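Local coordinates for hypothetical protein XCC0632 (Xanthomonas campestris pv. campestris, PDB 2IQI) that is of unknown function but probably serves as the auxiliary lipoprotein component of an ABC-type transport system, at residues I43-I48 / G64-T70; I105-E111 / T123-N127; N22-V28 / S84-A88; F144-P149 / Q164-V169; W30-A35 / S99-A104. All coordinates share one frame; numbering follows the deposited sequence.

Contact 1: I43-I48 / G64-T70; sequences IDSPRI and GWAQPAT
Ile48 lies across the indole of Trp65 at about a right angle, laying its longer branch over one ring face. Ile48 CG1 sits 3.6 Å from the centroid of the Trp65 five-membered ring, only 13° off the ring normal, a CH-pi contact. The other branch follows the bicycle outward, with Ile48 CG2 3.9 Å from Trp65 CZ2. Trp65 CG stands anti to its own carbonyl carbon (chi1 -64°), which brings the CD1 and NE1 side of the ring close to the 43-48 loop. There a water in the ring plane accepts from NE1 and donates to Arg47 O. Phe162 meets the same indole edge-to-face. The loop is pinned to the end of strand 63-65 by Trp65 N, which donates to Pro46 O over 2.6 Å, and an ST turn, in which Ser45 OG accepts from Arg47 N, braces its bend. Beyond the strand, Pro68 occupies the N-cap position of helix 69-82, a place that needs no amide hydrogen from it. At the first helical turn Thr70 crosses Asp44 at about a right angle; its OG1 is placed to donate to Asp44 OD1, but the modelled separation is implausibly short and the bond's detail doubtful.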
# COMPACT_ATOMS: atom_id res chain seq x y z
N ILE A 43 -8.71 -5.42 -8.77
CA ILE A 43 -7.50 -4.85 -8.19
C ILE A 43 -6.53 -5.97 -7.87
O ILE A 43 -5.31 -5.85 -8.03
CB ILE A 43 -7.81 -4.14 -6.86
CG1 ILE A 43 -8.57 -2.83 -7.08
CG2 ILE A 43 -6.53 -3.90 -6.05
CD1 ILE A 43 -8.85 -2.10 -5.78
N ASP A 44 -7.10 -7.07 -7.41
CA ASP A 44 -6.36 -8.20 -6.91
C ASP A 44 -6.00 -9.16 -8.04
O ASP A 44 -6.09 -10.38 -7.89
CB ASP A 44 -7.25 -8.93 -5.91
CG ASP A 44 -6.48 -9.78 -4.96
OD1 ASP A 44 -5.24 -9.59 -4.86
OD2 ASP A 44 -7.12 -10.65 -4.33
N SER A 45 -5.64 -8.60 -9.20
CA SER A 45 -5.17 -9.38 -10.30
C SER A 45 -3.72 -8.95 -10.56
O SER A 45 -3.26 -7.94 -10.01
CB SER A 45 -6.06 -9.13 -11.51
OG SER A 45 -5.54 -8.07 -12.29
N PRO A 46 -2.96 -9.74 -11.34
CA PRO A 46 -1.70 -9.16 -11.81
C PRO A 46 -1.87 -8.12 -12.94
O PRO A 46 -0.87 -7.57 -13.46
CB PRO A 46 -0.89 -10.39 -12.26
CG PRO A 46 -1.91 -11.39 -12.64
CD PRO A 46 -3.10 -11.16 -11.72
N ARG A 47 -3.11 -7.83 -13.32
CA ARG A 47 -3.31 -6.90 -14.42
C ARG A 47 -3.25 -5.48 -13.91
O ARG A 47 -3.40 -5.24 -12.72
CB ARG A 47 -4.63 -7.15 -15.12
CG ARG A 47 -4.63 -8.37 -15.98
CD ARG A 47 -6.05 -8.57 -16.34
NE ARG A 47 -6.37 -9.97 -16.58
CZ ARG A 47 -7.60 -10.41 -16.83
NH1 ARG A 47 -8.62 -9.54 -16.87
NH2 ARG A 47 -7.82 -11.71 -17.06
N ILE A 48 -3.01 -4.56 -14.83
CA ILE A 48 -2.78 -3.17 -14.46
C ILE A 48 -3.97 -2.37 -14.89
O ILE A 48 -4.23 -2.22 -16.08
CB ILE A 48 -1.51 -2.60 -15.09
CG1 ILE A 48 -0.32 -3.51 -14.80
CG2 ILE A 48 -1.30 -1.17 -14.57
CD1 ILE A 48 1.01 -3.03 -15.26
N GLY A 64 1.72 -6.39 -17.33
CA GLY A 64 1.16 -6.89 -16.07
C GLY A 64 2.15 -6.73 -14.94
O GLY A 64 3.31 -6.38 -15.16
N TRP A 65 1.68 -7.03 -13.73
CA TRP A 65 2.48 -7.00 -12.49
C TRP A 65 3.08 -8.40 -12.12
O TRP A 65 2.37 -9.40 -12.22
CB TRP A 65 1.59 -6.59 -11.33
CG TRP A 65 0.98 -5.22 -11.32
CD1 TRP A 65 -0.34 -4.92 -11.16
CD2 TRP A 65 1.66 -3.96 -11.43
NE1 TRP A 65 -0.53 -3.56 -11.18
CE2 TRP A 65 0.68 -2.95 -11.35
CE3 TRP A 65 3.00 -3.59 -11.62
CZ2 TRP A 65 1.00 -1.60 -11.44
CZ3 TRP A 65 3.31 -2.25 -11.69
CH2 TRP A 65 2.32 -1.27 -11.61
N ALA A 66 4.33 -8.46 -11.66
CA ALA A 66 4.93 -9.70 -11.13
C ALA A 66 4.09 -10.42 -10.05
O ALA A 66 4.05 -11.65 -9.98
CB ALA A 66 6.30 -9.40 -10.56
N GLN A 67 3.43 -9.64 -9.19
CA GLN A 67 2.55 -10.17 -8.15
C GLN A 67 1.23 -9.47 -8.34
O GLN A 67 1.23 -8.39 -8.89
CB GLN A 67 3.05 -9.75 -6.76
CG GLN A 67 4.19 -10.50 -6.22
CD GLN A 67 4.76 -9.81 -5.00
OE1 GLN A 67 5.23 -8.68 -5.07
NE2 GLN A 67 4.74 -10.51 -3.87
N PRO A 68 0.12 -10.04 -7.82
CA PRO A 68 -1.09 -9.22 -7.73
C PRO A 68 -0.87 -8.03 -6.81
O PRO A 68 0.01 -8.05 -5.95
CB PRO A 68 -2.11 -10.17 -7.11
CG PRO A 68 -1.54 -11.53 -7.26
CD PRO A 68 -0.08 -11.40 -7.27
N ALA A 69 -1.69 -6.99 -7.00
CA ALA A 69 -1.45 -5.68 -6.42
C ALA A 69 -1.54 -5.67 -4.89
O ALA A 69 -0.71 -5.05 -4.22
CB ALA A 69 -2.39 -4.67 -7.01
N THR A 70 -2.50 -6.40 -4.35
CA THR A 70 -2.57 -6.65 -2.91
C THR A 70 -1.33 -7.32 -2.37
O THR A 70 -0.93 -7.02 -1.27
CB THR A 70 -3.77 -7.54 -2.57
OG1 THR A 70 -3.63 -8.78 -3.26
CG2 THR A 70 -5.04 -6.90 -3.06
O HOH W 1 -3.46 -2.38 -11.24

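Contact 2: I105-E111 / T123-N127; sequences IDVRRFE and TIELN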
# COMPACT_ATOMS: atom_id res chain seq x y z
N ILE A 105 -5.69 -3.88 5.87
CA ILE A 105 -5.79 -2.94 4.77
C ILE A 105 -6.86 -3.34 3.78
O ILE A 105 -6.91 -4.46 3.34
CB ILE A 105 -4.43 -2.79 4.05
CG1 ILE A 105 -3.35 -2.33 5.02
CG2 ILE A 105 -4.50 -1.74 2.99
CD1 ILE A 105 -1.95 -2.56 4.49
N ASP A 106 -7.75 -2.42 3.44
CA ASP A 106 -8.70 -2.65 2.36
C ASP A 106 -8.26 -1.70 1.24
O ASP A 106 -8.13 -0.49 1.49
CB ASP A 106 -10.11 -2.34 2.82
CG ASP A 106 -11.16 -2.74 1.81
OD1 ASP A 106 -11.14 -3.92 1.34
OD2 ASP A 106 -12.02 -1.87 1.49
N VAL A 107 -7.99 -2.26 0.05
CA VAL A 107 -7.52 -1.49 -1.11
C VAL A 107 -8.71 -1.08 -2.00
O VAL A 107 -9.50 -1.94 -2.42
CB VAL A 107 -6.53 -2.28 -1.94
CG1 VAL A 107 -6.13 -1.51 -3.18
CG2 VAL A 107 -5.30 -2.60 -1.11
N ARG A 108 -8.84 0.23 -2.26
CA ARG A 108 -10.03 0.78 -2.93
C ARG A 108 -9.76 1.08 -4.39
O ARG A 108 -10.58 0.79 -5.25
CB ARG A 108 -10.50 2.04 -2.23
CG ARG A 108 -10.89 1.85 -0.77
CD ARG A 108 -11.20 3.20 -0.20
NE ARG A 108 -11.80 3.18 1.13
CZ ARG A 108 -12.16 4.28 1.80
NH1 ARG A 108 -11.96 5.49 1.26
NH2 ARG A 108 -12.74 4.19 3.02
N ARG A 109 -8.59 1.67 -4.66
CA ARG A 109 -8.16 1.97 -6.00
C ARG A 109 -6.70 1.62 -6.14
O ARG A 109 -5.89 1.90 -5.24
CB ARG A 109 -8.44 3.44 -6.34
CG ARG A 109 -9.96 3.68 -6.55
CD ARG A 109 -10.22 4.96 -7.20
NE ARG A 109 -9.64 6.05 -6.43
CZ ARG A 109 -8.98 7.07 -6.98
NH1 ARG A 109 -8.80 7.12 -8.30
NH2 ARG A 109 -8.48 8.02 -6.22
N PHE A 110 -6.39 0.91 -7.23
CA PHE A 110 -5.02 0.63 -7.66
C PHE A 110 -4.97 0.79 -9.20
O PHE A 110 -5.19 -0.17 -9.97
CB PHE A 110 -4.61 -0.77 -7.23
CG PHE A 110 -3.14 -0.94 -7.06
CD1 PHE A 110 -2.32 -1.16 -8.16
CD2 PHE A 110 -2.56 -0.88 -5.80
CE1 PHE A 110 -0.96 -1.30 -7.99
CE2 PHE A 110 -1.22 -1.04 -5.63
CZ PHE A 110 -0.41 -1.23 -6.73
N GLU A 111 -4.73 2.01 -9.66
CA GLU A 111 -5.01 2.29 -11.06
C GLU A 111 -4.19 3.43 -11.64
O GLU A 111 -3.78 4.35 -10.93
CB GLU A 111 -6.50 2.57 -11.25
CG GLU A 111 -6.97 3.83 -10.49
CD GLU A 111 -8.49 3.99 -10.46
OE1 GLU A 111 -8.99 4.95 -11.09
OE2 GLU A 111 -9.19 3.15 -9.84
N THR A 123 -2.31 5.76 -8.95
CA THR A 123 -3.17 6.11 -7.87
C THR A 123 -3.46 4.90 -6.98
O THR A 123 -3.96 3.86 -7.44
CB THR A 123 -4.49 6.67 -8.44
OG1 THR A 123 -4.19 7.86 -9.17
CG2 THR A 123 -5.51 6.98 -7.34
N ILE A 124 -3.17 5.06 -5.69
CA ILE A 124 -3.50 4.06 -4.74
C ILE A 124 -4.35 4.72 -3.71
O ILE A 124 -3.97 5.75 -3.16
CB ILE A 124 -2.24 3.42 -4.11
CG1 ILE A 124 -1.33 2.84 -5.19
CG2 ILE A 124 -2.62 2.26 -3.28
CD1 ILE A 124 -0.08 2.26 -4.69
N GLU A 125 -5.53 4.17 -3.49
CA GLU A 125 -6.36 4.57 -2.37
C GLU A 125 -6.71 3.34 -1.56
O GLU A 125 -7.16 2.32 -2.12
CB GLU A 125 -7.60 5.29 -2.84
CG GLU A 125 -8.69 5.39 -1.77
CD GLU A 125 -9.95 6.12 -2.27
OE1 GLU A 125 -9.97 6.56 -3.46
OE2 GLU A 125 -10.92 6.28 -1.46
N LEU A 126 -6.47 3.43 -0.24
CA LEU A 126 -6.69 2.32 0.68
C LEU A 126 -7.08 2.75 2.13
O LEU A 126 -6.84 3.91 2.53
CB LEU A 126 -5.49 1.37 0.69
CG LEU A 126 -4.15 1.97 1.15
CD1 LEU A 126 -4.06 2.01 2.69
CD2 LEU A 126 -2.87 1.31 0.48
N ASN A 127 -7.69 1.83 2.89
CA ASN A 127 -8.07 2.10 4.27
C ASN A 127 -7.44 1.08 5.22
O ASN A 127 -7.59 -0.13 5.03
CB ASN A 127 -9.58 2.05 4.39
CG ASN A 127 -10.07 2.30 5.80
OD1 ASN A 127 -10.33 1.34 6.55
ND2 ASN A 127 -10.23 3.58 6.17
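Glu125 extends from one face of the strand pair, its side chain running against two consecutive arginines. Its CB rests 4.0 Å from Arg109 CB, and Glu125 CG reaches the aliphatic part of the other arginine, 3.7 Å from Arg108 CD. The chain runs extended, CG anti to the backbone N (chi1 164°), an extension that carries the carboxylate to a point between the two guanidinium groups. Glu125 OE1 takes Arg109 NE at 3.0 Å, and a weaker bond from Arg109 NH2. Glu125 OE2 receives Arg108 NH1 at 3.0 Å through its anti lone pair; both are salt bridges. Each oxygen lies in the plane of the guanidinium it meets, though the Arg109 plane stands nearly upright (85°) to the carboxylate. Thr123 CG2 covers one face of the Arg109 group, whose NH1 also pairs with Glu111, itself bridged to Arg51. Behind this network is a classic beta bulge: Arg108 N and Arg109 N both donate to Glu125 O. Polar residues suit this partly exposed face. Ile105, Val107, Phe110, Ile124 and Leu126 supply the buried one; Phe110 CE2 lies 3.6 Å from Ile124 CD1. Strand 137-149 continues the sheet beyond 121-132, while helices 69-82 and 155-185 pack against the apolar side.

Contact 3: N22-V28 / S84-A88; sequences NPAWPQV and SGKIA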
# COMPACT_ATOMS: atom_id res chain seq x y z
N ASN A 22 12.12 6.46 9.43
CA ASN A 22 11.97 7.82 9.90
C ASN A 22 12.41 7.97 11.35
O ASN A 22 11.89 7.28 12.23
CB ASN A 22 10.50 8.22 9.77
CG ASN A 22 10.23 9.63 10.25
OD1 ASN A 22 10.93 10.17 11.10
ND2 ASN A 22 9.19 10.22 9.73
N PRO A 23 13.36 8.89 11.63
CA PRO A 23 13.91 9.04 12.97
C PRO A 23 12.89 9.39 14.00
O PRO A 23 13.15 9.22 15.16
CB PRO A 23 14.92 10.19 12.82
CG PRO A 23 15.35 10.07 11.40
CD PRO A 23 14.01 9.83 10.71
N ALA A 24 11.71 9.83 13.60
CA ALA A 24 10.72 10.14 14.61
C ALA A 24 9.69 9.05 14.87
O ALA A 24 8.70 9.28 15.61
CB ALA A 24 10.04 11.46 14.28
N TRP A 25 9.87 7.88 14.26
CA TRP A 25 8.97 6.79 14.54
C TRP A 25 9.38 6.19 15.87
O TRP A 25 10.57 5.90 16.07
CB TRP A 25 9.00 5.72 13.46
CG TRP A 25 8.47 6.12 12.09
CD1 TRP A 25 7.66 7.18 11.79
CD2 TRP A 25 8.69 5.43 10.84
NE1 TRP A 25 7.38 7.21 10.46
CE2 TRP A 25 7.99 6.15 9.85
CE3 TRP A 25 9.39 4.28 10.48
CZ2 TRP A 25 8.01 5.77 8.50
CZ3 TRP A 25 9.40 3.90 9.13
CH2 TRP A 25 8.72 4.65 8.17
N PRO A 26 8.40 5.95 16.77
CA PRO A 26 8.74 5.29 18.02
C PRO A 26 9.33 3.91 17.73
O PRO A 26 8.88 3.21 16.78
CB PRO A 26 7.39 5.12 18.72
CG PRO A 26 6.40 5.19 17.64
CD PRO A 26 6.96 6.17 16.66
N GLN A 27 10.35 3.56 18.52
CA GLN A 27 10.83 2.20 18.65
C GLN A 27 9.91 1.49 19.62
O GLN A 27 9.79 1.92 20.75
CB GLN A 27 12.25 2.19 19.18
CG GLN A 27 12.88 0.82 19.07
CD GLN A 27 14.38 0.89 18.82
OE1 GLN A 27 15.11 1.68 19.45
NE2 GLN A 27 14.85 0.07 17.87
N VAL A 28 9.22 0.45 19.16
CA VAL A 28 8.19 -0.18 19.98
C VAL A 28 8.61 -1.57 20.47
O VAL A 28 9.70 -2.03 20.17
CB VAL A 28 6.81 -0.27 19.27
CG1 VAL A 28 6.34 1.11 18.77
CG2 VAL A 28 6.86 -1.29 18.16
N SER A 84 12.74 -1.28 9.16
CA SER A 84 12.69 0.02 9.81
C SER A 84 13.58 0.11 11.01
O SER A 84 14.06 1.19 11.34
CB SER A 84 11.28 0.38 10.21
OG SER A 84 10.81 -0.52 11.17
N GLY A 85 13.81 -1.03 11.67
CA GLY A 85 14.53 -1.03 12.94
C GLY A 85 13.62 -0.63 14.10
O GLY A 85 14.04 -0.65 15.24
N LYS A 86 12.36 -0.31 13.83
CA LYS A 86 11.47 0.20 14.87
C LYS A 86 10.64 -0.86 15.57
O LYS A 86 10.11 -0.62 16.66
CB LYS A 86 10.59 1.32 14.31
CG LYS A 86 11.38 2.47 13.64
CD LYS A 86 12.16 3.29 14.66
CE LYS A 86 13.14 4.19 13.96
NZ LYS A 86 13.58 5.31 14.84
N ILE A 87 10.55 -2.04 14.97
CA ILE A 87 9.66 -3.11 15.46
C ILE A 87 10.25 -4.50 15.20
O ILE A 87 10.47 -4.88 14.07
CB ILE A 87 8.24 -3.02 14.84
CG1 ILE A 87 7.35 -4.13 15.37
CG2 ILE A 87 8.29 -3.08 13.32
CD1 ILE A 87 5.90 -3.89 15.13
N ALA A 88 10.48 -5.24 16.27
CA ALA A 88 11.18 -6.50 16.17
C ALA A 88 10.23 -7.59 15.74
O ALA A 88 10.69 -8.60 15.22
CB ALA A 88 11.87 -6.87 17.50
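The indole of Trp25 meets the 84-88 loop with its edge, where Ser84 CB and Lys86 CG lie near the ring plane. Ser84 CB approaches CZ3 of Trp25 at 4.1 Å. One face of the same ring is overlain by CB of Asn22, brought back by the type I turn from Asn22 to Trp25; Pro23 suits the second position of that turn, and Asn22 OD1 braces it by accepting from Ala24 N in an Asx turn. Lys86 crosses the tryptophan at about a right angle. Its chain bends at chi2 (-69°), carrying the methylenes past Trp25 CB and placing Lys86 CD 3.4 Å from Trp25 O. The ammonium then makes a weak hydrogen bond to that carbonyl, Lys86 NZ to Trp25 O 3.3 Å, so a long, flexible residue gives carbon to the ring and charge to the backbone. A firmer link is the nearly straight bond from Val28 N to Lys86 O, 2.9 Å long. Gln27 NE2 adds a weak bond to Gly85 O. Gly85 leaves the helix with phi 80°, a value a glycine adopts easily, and Ser84 OG accepts from Lys86 N in an ST turn while also bonding to Phe81 O. Val28 CG2 packs alongside Ile87. The two loops thus meet where helix 69-82 ends and before strands 31-34 and 89-91 begin, with Val174, Leu178, Ile179 and Gln182 of helix 155-185 beside them.

Contact 4: F144-P149 / Q164-V169; sequences FTVARP and QALTQV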
# COMPACT_ATOMS: atom_id res chain seq x y z
N PHE A 144 -5.86 6.49 3.19
CA PHE A 144 -4.65 7.04 2.59
C PHE A 144 -4.88 7.07 1.10
O PHE A 144 -5.24 6.04 0.55
CB PHE A 144 -3.44 6.13 2.88
CG PHE A 144 -3.03 6.09 4.33
CD1 PHE A 144 -2.09 6.98 4.82
CD2 PHE A 144 -3.60 5.16 5.20
CE1 PHE A 144 -1.72 6.93 6.16
CE2 PHE A 144 -3.23 5.10 6.53
CZ PHE A 144 -2.27 5.99 7.02
N THR A 145 -4.66 8.21 0.45
CA THR A 145 -4.74 8.32 -1.01
C THR A 145 -3.43 8.90 -1.53
O THR A 145 -3.03 9.97 -1.12
CB THR A 145 -5.87 9.33 -1.51
OG1 THR A 145 -7.06 9.17 -0.75
CG2 THR A 145 -6.20 9.10 -2.96
N VAL A 146 -2.80 8.23 -2.47
CA VAL A 146 -1.63 8.80 -3.08
C VAL A 146 -1.79 8.77 -4.59
O VAL A 146 -2.22 7.76 -5.15
CB VAL A 146 -0.40 8.04 -2.66
CG1 VAL A 146 0.81 8.46 -3.48
CG2 VAL A 146 -0.12 8.27 -1.19
N ALA A 147 -1.48 9.90 -5.25
CA ALA A 147 -1.46 9.96 -6.73
C ALA A 147 -0.15 10.57 -7.23
O ALA A 147 0.25 11.68 -6.83
CB ALA A 147 -2.67 10.72 -7.28
N ARG A 148 0.56 9.85 -8.09
CA ARG A 148 1.84 10.41 -8.56
C ARG A 148 1.83 10.48 -10.07
O ARG A 148 1.63 9.47 -10.73
CB ARG A 148 3.02 9.59 -8.04
CG ARG A 148 3.17 9.57 -6.50
CD ARG A 148 3.70 10.88 -5.90
NE ARG A 148 5.08 11.11 -6.33
CZ ARG A 148 6.16 10.78 -5.61
NH1 ARG A 148 6.01 10.23 -4.41
NH2 ARG A 148 7.39 11.00 -6.09
N PRO A 149 2.04 11.69 -10.63
CA PRO A 149 1.93 11.85 -12.09
C PRO A 149 3.03 11.04 -12.74
O PRO A 149 4.15 10.97 -12.22
CB PRO A 149 2.18 13.34 -12.31
CG PRO A 149 3.08 13.73 -11.14
CD PRO A 149 2.48 12.94 -9.97
N GLN A 164 6.70 4.94 -7.14
CA GLN A 164 6.66 6.14 -6.34
C GLN A 164 5.41 6.15 -5.40
O GLN A 164 5.55 6.47 -4.20
CB GLN A 164 6.69 7.36 -7.24
CG GLN A 164 8.02 7.71 -7.92
CD GLN A 164 7.80 8.56 -9.19
OE1 GLN A 164 8.39 8.29 -10.23
NE2 GLN A 164 6.92 9.54 -9.11
N ALA A 165 4.23 5.78 -5.93
CA ALA A 165 3.00 5.75 -5.13
C ALA A 165 3.04 4.66 -4.06
O ALA A 165 2.59 4.86 -2.91
CB ALA A 165 1.79 5.56 -6.01
N LEU A 166 3.57 3.50 -4.44
CA LEU A 166 3.73 2.42 -3.52
C LEU A 166 4.62 2.84 -2.41
O LEU A 166 4.29 2.58 -1.25
CB LEU A 166 4.37 1.21 -4.17
CG LEU A 166 3.37 0.12 -4.49
CD1 LEU A 166 3.86 -0.70 -5.69
CD2 LEU A 166 3.14 -0.69 -3.24
N THR A 167 5.75 3.47 -2.75
CA THR A 167 6.75 3.82 -1.74
C THR A 167 6.14 4.83 -0.78
O THR A 167 6.20 4.65 0.44
CB THR A 167 8.05 4.32 -2.38
OG1 THR A 167 8.62 3.27 -3.16
CG2 THR A 167 9.09 4.76 -1.32
N GLN A 168 5.49 5.86 -1.33
CA GLN A 168 4.86 6.90 -0.50
C GLN A 168 3.72 6.38 0.41
O GLN A 168 3.71 6.73 1.58
CB GLN A 168 4.45 8.12 -1.32
CG GLN A 168 3.74 9.16 -0.52
CD GLN A 168 3.23 10.35 -1.35
OE1 GLN A 168 3.74 10.64 -2.42
NE2 GLN A 168 2.23 11.05 -0.82
N VAL A 169 2.79 5.56 -0.10
CA VAL A 169 1.68 5.07 0.75
C VAL A 169 2.19 4.15 1.85
O VAL A 169 1.72 4.24 2.97
CB VAL A 169 0.42 4.47 -0.03
CG1 VAL A 169 0.61 3.03 -0.48
CG2 VAL A 169 -0.84 4.59 0.79
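Strand 144-149 runs roughly antiparallel to helix 164-169, the segment axes 7.9 Å apart at 149°, and comes nearest where the CA atoms of Arg148 and Ala165 are 5.9 Å apart. The small Ala165 permits this approach, and Val146 uses it: its CG1 lies 4.0 Å from Ala165 CB, while Val146 CG2 is equally far from Val169 CB. The same two methyls lie against the amide of Gln168, with Val146 CG1 3.7 Å from Gln168 CD. Val169 CG2, anti to the backbone N, reaches 3.7 Å to CB of Phe144, whose ring goes on to meet Trp176 edge-to-face. This is helix-on-sheet packing, with the helices laid on one face of a mixed beta sheet: the chain leaves the edge strand 137-149, turns, and comes back over the sheet as the long helix 155-185. Every second strand residue, Phe144, Val146 and Arg148, points to the helix, and these pass from apolar to charged as the packing nears the surface. Arg148 folds at chi2 and chi3 (-74° and -66°), which lays its guanidinium over the helix. One face rests on Gln164, with Gln164 CB 3.8 Å above the guanidinium plane and over its centre. NH1 of Arg148 donates to Gln168 OE1 at 3.0 Å, in the carbonyl plane of the amide but tilted out of the guanidinium's own. Gln168 suits the place because its amide has two ends: OE1 takes the arginine and NE2 donates to Glu172.

Contact 5: W30-A35 / S99-A104; sequences WQLLVA and SDYKLA
Gln31 O receives two amides of the other segment: Tyr101 N at 2.9 Å in a nearly straight bond, and Asp100 N in a weak one. In return Asp100 OD2 takes Gln31 N weakly, closing the start of the strand pair. From there the bonds step along two parallel strands, Leu33 N to Tyr101 O, then Leu103 N to Leu33 O at 2.8 Å. Ala35 N ends the run on Leu103 O, which also accepts from a water that is shared with Ala35 O. Trp30 and Tyr101 form a T-shaped pair: the tyrosine edge, CD2 and CE2, points at the indole face with the planes at 74°, and Tyr101 CD2 lies 3.4 Å from Trp30 CE3. Trp30 CG sits between backbone N and carbonyl carbon (chi1 42°), which turns that face to Tyr101. Both aromatics keep a polar tip, NE1 bonded to Gln182 and OH to Asp184, so they suit the border of the core. Leu32 CD1 rests 4.0 Å from Leu103 CB on the sheet face that carries Tyr101, while Leu33 and Lys102 run side by side on the more exposed one. Strand 31-34 lies between 89-91 and 101-110, and helices 69-82 and 155-185 cover the face carrying Leu32, Val34 and Leu103.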
# COMPACT_ATOMS: atom_id res chain seq x y z
N TRP A 30 5.58 -3.93 21.18
CA TRP A 30 4.42 -4.76 20.85
C TRP A 30 4.67 -5.49 19.51
O TRP A 30 5.74 -5.32 18.86
CB TRP A 30 3.10 -3.96 20.88
CG TRP A 30 3.21 -2.62 20.25
CD1 TRP A 30 3.53 -1.46 20.87
CD2 TRP A 30 3.01 -2.29 18.87
NE1 TRP A 30 3.53 -0.43 19.97
CE2 TRP A 30 3.23 -0.92 18.73
CE3 TRP A 30 2.67 -3.04 17.73
CZ2 TRP A 30 3.10 -0.25 17.50
CZ3 TRP A 30 2.55 -2.38 16.49
CH2 TRP A 30 2.76 -0.99 16.39
N GLN A 31 3.71 -6.33 19.11
CA GLN A 31 3.94 -7.26 18.03
C GLN A 31 2.85 -7.09 17.04
O GLN A 31 1.68 -6.92 17.45
CB GLN A 31 3.97 -8.69 18.54
CG GLN A 31 5.15 -8.96 19.46
CD GLN A 31 5.48 -10.45 19.61
OE1 GLN A 31 6.62 -10.80 19.99
NE2 GLN A 31 4.51 -11.33 19.29
N LEU A 32 3.22 -7.14 15.75
CA LEU A 32 2.32 -6.76 14.69
C LEU A 32 2.04 -7.89 13.72
O LEU A 32 2.95 -8.52 13.16
CB LEU A 32 2.84 -5.52 13.93
CG LEU A 32 1.97 -4.89 12.82
CD1 LEU A 32 0.61 -4.40 13.33
CD2 LEU A 32 2.70 -3.75 12.13
N LEU A 33 0.76 -8.12 13.52
CA LEU A 33 0.33 -9.04 12.50
C LEU A 33 -0.20 -8.21 11.32
O LEU A 33 -1.15 -7.43 11.50
CB LEU A 33 -0.74 -10.02 13.01
CG LEU A 33 -1.47 -10.72 11.85
CD1 LEU A 33 -0.55 -11.71 11.21
CD2 LEU A 33 -2.80 -11.38 12.22
N VAL A 34 0.40 -8.36 10.13
CA VAL A 34 -0.09 -7.69 8.95
C VAL A 34 -1.02 -8.65 8.23
O VAL A 34 -0.58 -9.67 7.70
CB VAL A 34 1.09 -7.23 8.03
CG1 VAL A 34 0.56 -6.60 6.74
CG2 VAL A 34 2.01 -6.29 8.75
N ALA A 35 -2.31 -8.35 8.19
CA ALA A 35 -3.26 -9.17 7.44
C ALA A 35 -3.07 -9.14 5.90
O ALA A 35 -2.35 -8.29 5.35
CB ALA A 35 -4.68 -8.77 7.81
N SER A 99 0.76 -12.23 18.87
CA SER A 99 0.58 -10.84 18.39
C SER A 99 -0.37 -9.88 19.20
O SER A 99 -1.52 -10.24 19.51
CB SER A 99 0.18 -10.82 16.90
OG SER A 99 -1.24 -10.93 16.75
N ASP A 100 0.11 -8.66 19.48
CA ASP A 100 -0.67 -7.58 20.13
C ASP A 100 -1.63 -6.80 19.21
O ASP A 100 -2.80 -6.63 19.52
CB ASP A 100 0.27 -6.60 20.81
CG ASP A 100 1.28 -7.28 21.71
OD1 ASP A 100 0.91 -7.59 22.86
OD2 ASP A 100 2.44 -7.47 21.30
N TYR A 101 -1.13 -6.31 18.07
CA TYR A 101 -1.98 -5.56 17.11
C TYR A 101 -2.07 -6.25 15.77
O TYR A 101 -1.17 -7.00 15.40
CB TYR A 101 -1.45 -4.14 16.91
CG TYR A 101 -1.53 -3.31 18.16
CD1 TYR A 101 -2.71 -2.63 18.50
CD2 TYR A 101 -0.44 -3.24 19.04
CE1 TYR A 101 -2.80 -1.88 19.68
CE2 TYR A 101 -0.52 -2.49 20.23
CZ TYR A 101 -1.70 -1.82 20.53
OH TYR A 101 -1.78 -1.09 21.66
N LYS A 102 -3.16 -5.97 15.05
CA LYS A 102 -3.38 -6.48 13.70
C LYS A 102 -3.62 -5.30 12.75
O LYS A 102 -4.51 -4.49 12.99
CB LYS A 102 -4.56 -7.45 13.68
CG LYS A 102 -5.03 -7.90 12.28
CD LYS A 102 -6.55 -8.25 12.27
CE LYS A 102 -6.83 -9.50 11.38
NZ LYS A 102 -8.30 -9.80 11.16
N LEU A 103 -2.81 -5.21 11.69
CA LEU A 103 -2.98 -4.19 10.63
C LEU A 103 -3.75 -4.75 9.46
O LEU A 103 -3.23 -5.61 8.72
CB LEU A 103 -1.63 -3.68 10.13
CG LEU A 103 -1.63 -2.71 8.96
CD1 LEU A 103 -2.35 -1.43 9.27
CD2 LEU A 103 -0.20 -2.41 8.57
N ALA A 104 -4.98 -4.26 9.29
CA ALA A 104 -5.82 -4.68 8.17
C ALA A 104 -6.05 -3.58 7.11
O ALA A 104 -6.57 -2.50 7.40
CB ALA A 104 -7.15 -5.20 8.70
O HOH W 2 -3.51 -5.58 5.73

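How the contacts relate
Contacts 2, 4 and 5 share one sheet: strand 101-110 pairs parallel to 31-34 in contact 5 and antiparallel to 121-132 in contact 2, and strand 137-149, next to 121-132, carries the helix of contact 4. Contacts 2 and 4 lie nearest the chain's centre; in contact 2 apolar and charged residues lie on opposite faces of the sheet, in contact 4 they follow one another along one face. Contacts 1, 3 and 5 lie farther out; 1 and 3, on opposite sides of the chain's centre, tie loops to the two ends of helix 69-82. Ile43 and Ala69 join contact 1 to Phe110 of contact 2, as Ile87 joins contact 3 to contact 5.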